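Local coordinates for DUF3863 domain-containing protein (Parabacteroides distasonis, PDB 3LM3) that is of unknown function but is probably a carbohydrate-active enzyme, resembling glycoside hydrolases and polysaccharide deacetylases, at residues Lys360-Leu372 with Asp436-Leu448. Residues are numbered along the deposited sequence; the frame is centred on the assembly and turned at random. Where two conformers were deposited one is given.
Sequences KWFMNKEFRLALL and DQDLIRKYYPELL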
# COMPACT_ATOMS: atom_id res chain seq x y z
N LYS A 360 -5.66 14.06 -12.28
CA LYS A 360 -6.72 13.11 -12.47
C LYS A 360 -6.08 11.77 -12.82
O LYS A 360 -5.30 11.68 -13.77
CB LYS A 360 -7.65 13.53 -13.60
CG LYS A 360 -8.43 14.80 -13.29
CD LYS A 360 -9.42 15.16 -14.38
CE LYS A 360 -10.25 16.34 -13.92
NZ LYS A 360 -11.23 16.85 -14.96
N TRP A 361 -6.47 10.72 -12.10
CA TRP A 361 -6.05 9.34 -12.41
C TRP A 361 -7.23 8.54 -12.90
O TRP A 361 -8.36 8.72 -12.42
CB TRP A 361 -5.51 8.64 -11.16
CG TRP A 361 -4.04 8.79 -10.93
CD1 TRP A 361 -3.42 9.59 -10.00
CD2 TRP A 361 -3.00 8.15 -11.67
NE1 TRP A 361 -2.04 9.45 -10.10
CE2 TRP A 361 -1.77 8.57 -11.12
CE3 TRP A 361 -2.97 7.26 -12.75
CZ2 TRP A 361 -0.55 8.14 -11.62
CZ3 TRP A 361 -1.75 6.84 -13.25
CH2 TRP A 361 -0.56 7.27 -12.68
N PHE A 362 -6.96 7.66 -13.87
CA PHE A 362 -7.90 6.70 -14.44
C PHE A 362 -7.20 5.36 -14.43
O PHE A 362 -6.06 5.25 -14.91
CB PHE A 362 -8.25 7.09 -15.88
CG PHE A 362 -8.80 8.48 -16.02
CD1 PHE A 362 -7.95 9.57 -16.06
CD2 PHE A 362 -10.19 8.70 -16.06
CE1 PHE A 362 -8.44 10.85 -16.18
CE2 PHE A 362 -10.69 10.00 -16.18
CZ PHE A 362 -9.81 11.06 -16.22
N MSE A 363 -7.85 4.34 -13.89
CA MSE A 363 -7.25 3.02 -13.80
C MSE A 363 -8.28 1.96 -14.15
O MSE A 363 -9.37 1.92 -13.57
CB MSE A 363 -6.74 2.75 -12.37
CG MSE A 363 -5.65 3.68 -11.92
SE MSE A 363 -5.57 3.86 -10.00
CE MSE A 363 -3.98 5.01 -9.84
N ASN A 364 -7.94 1.13 -15.12
CA ASN A 364 -8.83 0.04 -15.52
C ASN A 364 -7.98 -1.19 -15.89
O ASN A 364 -6.76 -1.17 -15.77
CB ASN A 364 -9.74 0.51 -16.66
CG ASN A 364 -8.96 0.91 -17.89
OD1 ASN A 364 -8.31 0.10 -18.53
ND2 ASN A 364 -8.98 2.22 -18.18
N LYS A 365 -8.62 -2.27 -16.30
CA LYS A 365 -7.91 -3.52 -16.59
C LYS A 365 -6.81 -3.33 -17.65
O LYS A 365 -5.81 -4.01 -17.63
CB LYS A 365 -8.90 -4.59 -17.07
CG LYS A 365 -8.27 -5.92 -17.42
CD LYS A 365 -9.30 -6.93 -17.87
CE LYS A 365 -9.59 -6.81 -19.33
NZ LYS A 365 -10.56 -7.87 -19.85
N GLU A 366 -7.06 -2.44 -18.60
CA GLU A 366 -6.20 -2.33 -19.77
C GLU A 366 -5.14 -1.23 -19.72
O GLU A 366 -4.18 -1.32 -20.46
CB GLU A 366 -7.02 -2.26 -21.04
CG GLU A 366 -7.66 -3.61 -21.37
CD GLU A 366 -8.39 -3.62 -22.70
OE1 GLU A 366 -9.44 -2.96 -22.81
OE2 GLU A 366 -7.88 -4.27 -23.63
N PHE A 367 -5.32 -0.22 -18.86
CA PHE A 367 -4.30 0.82 -18.69
C PHE A 367 -4.57 1.66 -17.45
O PHE A 367 -5.68 1.66 -16.90
CB PHE A 367 -4.21 1.73 -19.92
CG PHE A 367 -5.46 2.55 -20.19
CD1 PHE A 367 -6.47 2.05 -21.01
CD2 PHE A 367 -5.62 3.82 -19.66
CE1 PHE A 367 -7.61 2.82 -21.29
CE2 PHE A 367 -6.76 4.58 -19.91
CZ PHE A 367 -7.76 4.06 -20.74
N ARG A 368 -3.53 2.39 -17.05
CA ARG A 368 -3.74 3.56 -16.21
C ARG A 368 -3.30 4.79 -16.96
O ARG A 368 -2.42 4.74 -17.84
CB ARG A 368 -3.03 3.43 -14.85
CG ARG A 368 -1.52 3.49 -14.91
CD ARG A 368 -0.84 3.46 -13.57
NE ARG A 368 0.49 4.05 -13.65
CZ ARG A 368 1.35 4.14 -12.66
NH1 ARG A 368 1.12 3.55 -11.49
NH2 ARG A 368 2.47 4.80 -12.83
N LEU A 369 -3.88 5.91 -16.56
CA LEU A 369 -3.67 7.20 -17.20
C LEU A 369 -3.75 8.30 -16.14
O LEU A 369 -4.71 8.34 -15.40
CB LEU A 369 -4.74 7.46 -18.25
CG LEU A 369 -4.83 8.83 -18.91
CD1 LEU A 369 -3.65 9.06 -19.88
CD2 LEU A 369 -6.16 8.98 -19.71
N ALA A 370 -2.77 9.20 -16.15
CA ALA A 370 -2.79 10.40 -15.30
C ALA A 370 -2.68 11.67 -16.14
O ALA A 370 -1.80 11.77 -17.01
CB ALA A 370 -1.64 10.39 -14.31
N LEU A 371 -3.53 12.64 -15.83
CA LEU A 371 -3.53 13.94 -16.46
C LEU A 371 -3.21 14.97 -15.37
O LEU A 371 -3.74 14.88 -14.25
CB LEU A 371 -4.91 14.24 -17.06
CG LEU A 371 -5.43 13.24 -18.09
CD1 LEU A 371 -6.86 13.64 -18.52
CD2 LEU A 371 -4.50 13.16 -19.27
N LEU A 372 -2.38 15.95 -15.70
CA LEU A 372 -1.96 16.98 -14.74
C LEU A 372 -2.18 18.34 -15.38
O LEU A 372 -1.84 18.55 -16.57
CB LEU A 372 -0.48 16.82 -14.42
CG LEU A 372 0.04 17.69 -13.27
CD1 LEU A 372 -0.54 17.27 -11.92
CD2 LEU A 372 1.54 17.66 -13.23
N ASP A 436 -3.23 4.43 -29.01
CA ASP A 436 -3.30 4.78 -27.58
C ASP A 436 -4.52 5.62 -27.35
O ASP A 436 -5.28 5.39 -26.41
CB ASP A 436 -2.02 5.48 -27.16
CG ASP A 436 -0.83 4.56 -27.14
OD1 ASP A 436 -1.02 3.32 -27.06
OD2 ASP A 436 0.33 5.07 -27.11
N GLN A 437 -4.77 6.60 -28.23
CA GLN A 437 -6.03 7.32 -28.21
C GLN A 437 -7.24 6.37 -28.30
O GLN A 437 -8.27 6.62 -27.66
CB GLN A 437 -6.11 8.34 -29.36
CG GLN A 437 -5.16 9.52 -29.19
CD GLN A 437 -5.32 10.59 -30.25
OE1 GLN A 437 -6.44 10.91 -30.67
NE2 GLN A 437 -4.20 11.14 -30.70
N ASP A 438 -7.15 5.38 -29.17
CA ASP A 438 -8.30 4.49 -29.40
C ASP A 438 -8.64 3.70 -28.13
O ASP A 438 -9.82 3.58 -27.77
CB ASP A 438 -8.04 3.51 -30.53
CG ASP A 438 -8.07 4.16 -31.90
OD1 ASP A 438 -8.80 5.17 -32.09
OD2 ASP A 438 -7.37 3.61 -32.76
N LEU A 439 -7.59 3.22 -27.48
CA LEU A 439 -7.71 2.50 -26.17
C LEU A 439 -8.31 3.41 -25.11
O LEU A 439 -9.25 3.02 -24.41
CB LEU A 439 -6.37 1.94 -25.72
CG LEU A 439 -6.38 1.07 -24.45
CD1 LEU A 439 -7.29 -0.14 -24.68
CD2 LEU A 439 -4.99 0.61 -24.04
N ILE A 440 -7.80 4.64 -25.01
CA ILE A 440 -8.40 5.61 -24.13
C ILE A 440 -9.88 5.87 -24.43
O ILE A 440 -10.71 5.88 -23.53
CB ILE A 440 -7.57 6.94 -24.08
CG1 ILE A 440 -6.19 6.65 -23.49
CG2 ILE A 440 -8.26 8.01 -23.28
CD1 ILE A 440 -5.23 7.80 -23.66
N ARG A 441 -10.19 6.10 -25.72
CA ARG A 441 -11.56 6.43 -26.13
C ARG A 441 -12.56 5.32 -25.80
O ARG A 441 -13.71 5.62 -25.46
CB ARG A 441 -11.64 6.78 -27.63
CG ARG A 441 -12.99 7.36 -28.05
CD ARG A 441 -13.10 7.56 -29.56
NE ARG A 441 -12.18 8.59 -30.04
CZ ARG A 441 -12.45 9.89 -30.07
NH1 ARG A 441 -13.63 10.35 -29.67
NH2 ARG A 441 -11.54 10.74 -30.52
N LYS A 442 -12.11 4.07 -25.88
CA LYS A 442 -12.88 2.88 -25.50
C LYS A 442 -13.43 2.97 -24.08
O LYS A 442 -14.54 2.51 -23.81
CB LYS A 442 -11.98 1.64 -25.61
CG LYS A 442 -12.60 0.32 -25.14
CD LYS A 442 -11.62 -0.83 -25.37
CE LYS A 442 -12.09 -2.13 -24.73
NZ LYS A 442 -11.18 -3.25 -25.11
N TYR A 443 -12.63 3.53 -23.17
CA TYR A 443 -13.05 3.70 -21.80
C TYR A 443 -13.57 5.09 -21.47
O TYR A 443 -14.55 5.22 -20.72
CB TYR A 443 -11.90 3.32 -20.85
CG TYR A 443 -11.59 1.86 -20.79
CD1 TYR A 443 -10.78 1.27 -21.72
CD2 TYR A 443 -12.11 1.06 -19.76
CE1 TYR A 443 -10.49 -0.07 -21.68
CE2 TYR A 443 -11.83 -0.28 -19.70
CZ TYR A 443 -11.02 -0.86 -20.66
OH TYR A 443 -10.70 -2.19 -20.63
N TYR A 444 -12.88 6.14 -21.94
CA TYR A 444 -13.14 7.53 -21.54
C TYR A 444 -13.19 8.43 -22.80
O TYR A 444 -12.31 9.27 -23.01
CB TYR A 444 -12.08 8.06 -20.55
CG TYR A 444 -11.69 7.06 -19.47
CD1 TYR A 444 -12.61 6.65 -18.51
CD2 TYR A 444 -10.42 6.50 -19.45
CE1 TYR A 444 -12.26 5.70 -17.53
CE2 TYR A 444 -10.06 5.55 -18.45
CZ TYR A 444 -10.98 5.16 -17.53
OH TYR A 444 -10.61 4.24 -16.56
N PRO A 445 -14.23 8.24 -23.63
CA PRO A 445 -14.32 9.01 -24.88
C PRO A 445 -14.34 10.52 -24.65
O PRO A 445 -13.85 11.29 -25.49
CB PRO A 445 -15.63 8.51 -25.51
CG PRO A 445 -16.45 8.01 -24.37
CD PRO A 445 -15.44 7.44 -23.37
N GLU A 446 -14.88 10.95 -23.51
CA GLU A 446 -14.94 12.37 -23.16
C GLU A 446 -13.57 13.07 -23.05
O GLU A 446 -13.49 14.30 -23.15
CB GLU A 446 -15.73 12.55 -21.85
CG GLU A 446 -15.01 12.12 -20.55
CD GLU A 446 -15.08 10.62 -20.24
OE1 GLU A 446 -15.51 9.81 -21.10
OE2 GLU A 446 -14.66 10.26 -19.11
N LEU A 447 -12.51 12.30 -22.82
CA LEU A 447 -11.17 12.87 -22.73
C LEU A 447 -10.57 13.26 -24.08
O LEU A 447 -9.56 13.97 -24.14
CB LEU A 447 -10.21 11.86 -22.05
CG LEU A 447 -10.53 11.49 -20.61
CD1 LEU A 447 -9.42 10.57 -20.10
CD2 LEU A 447 -10.65 12.73 -19.78
N LEU A 448 -11.16 12.77 -25.17
CA LEU A 448 -10.66 13.03 -26.51
C LEU A 448 -11.62 13.98 -27.24
O LEU A 448 -11.88 13.82 -28.44
CB LEU A 448 -10.46 11.72 -27.29
CG LEU A 448 -9.32 10.80 -26.84
CD1 LEU A 448 -9.31 9.54 -27.65
CD2 LEU A 448 -7.95 11.48 -26.94
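N364 and E366, in the turn between strands 360-363 and 367-372, make the polar contacts with K442, Y443 and Y444. The amide of N364 is used at both ends. ND2 gives Y444 OH a hydrogen bond of 3.1 Å, almost straight and in the amide plane; the same hydroxyl is also hydrogen-bonded to N340 OD1, its strongest polar partner. With CG of N364 between the backbone N and the carbonyl carbon (chi1 61°), OD1 turns back to accept from the backbone N of E366, in the plane of the N364 side-chain carbonyl, and from F367 N, above that plane. Held this way, the amide lies flat over one face of the Y443 ring, the planes 2° apart. E366 OE1 takes two donors: Y443 OH at 2.6 Å on its anti lone pair, and K442 NZ at 2.9 Å on the syn side, in a salt bridge. A phenylalanine in place of Y443 would lack the hydroxyl and would probably leave E366 OE1 with K442 NZ alone of these two donors. F367 turns its edge to the Y443 face in an offset edge-to-face pair, F367 CE1 lying 3.6 Å from Y443 CD1, and packs on L439. F362 sends its own edge to the face of Y444, while L447 CD1 sits over one face of F362 in a CH-pi contact. This is a C-terminal helix laid across an antiparallel sheet, over a beta hairpin whose connection contains an Asx turn.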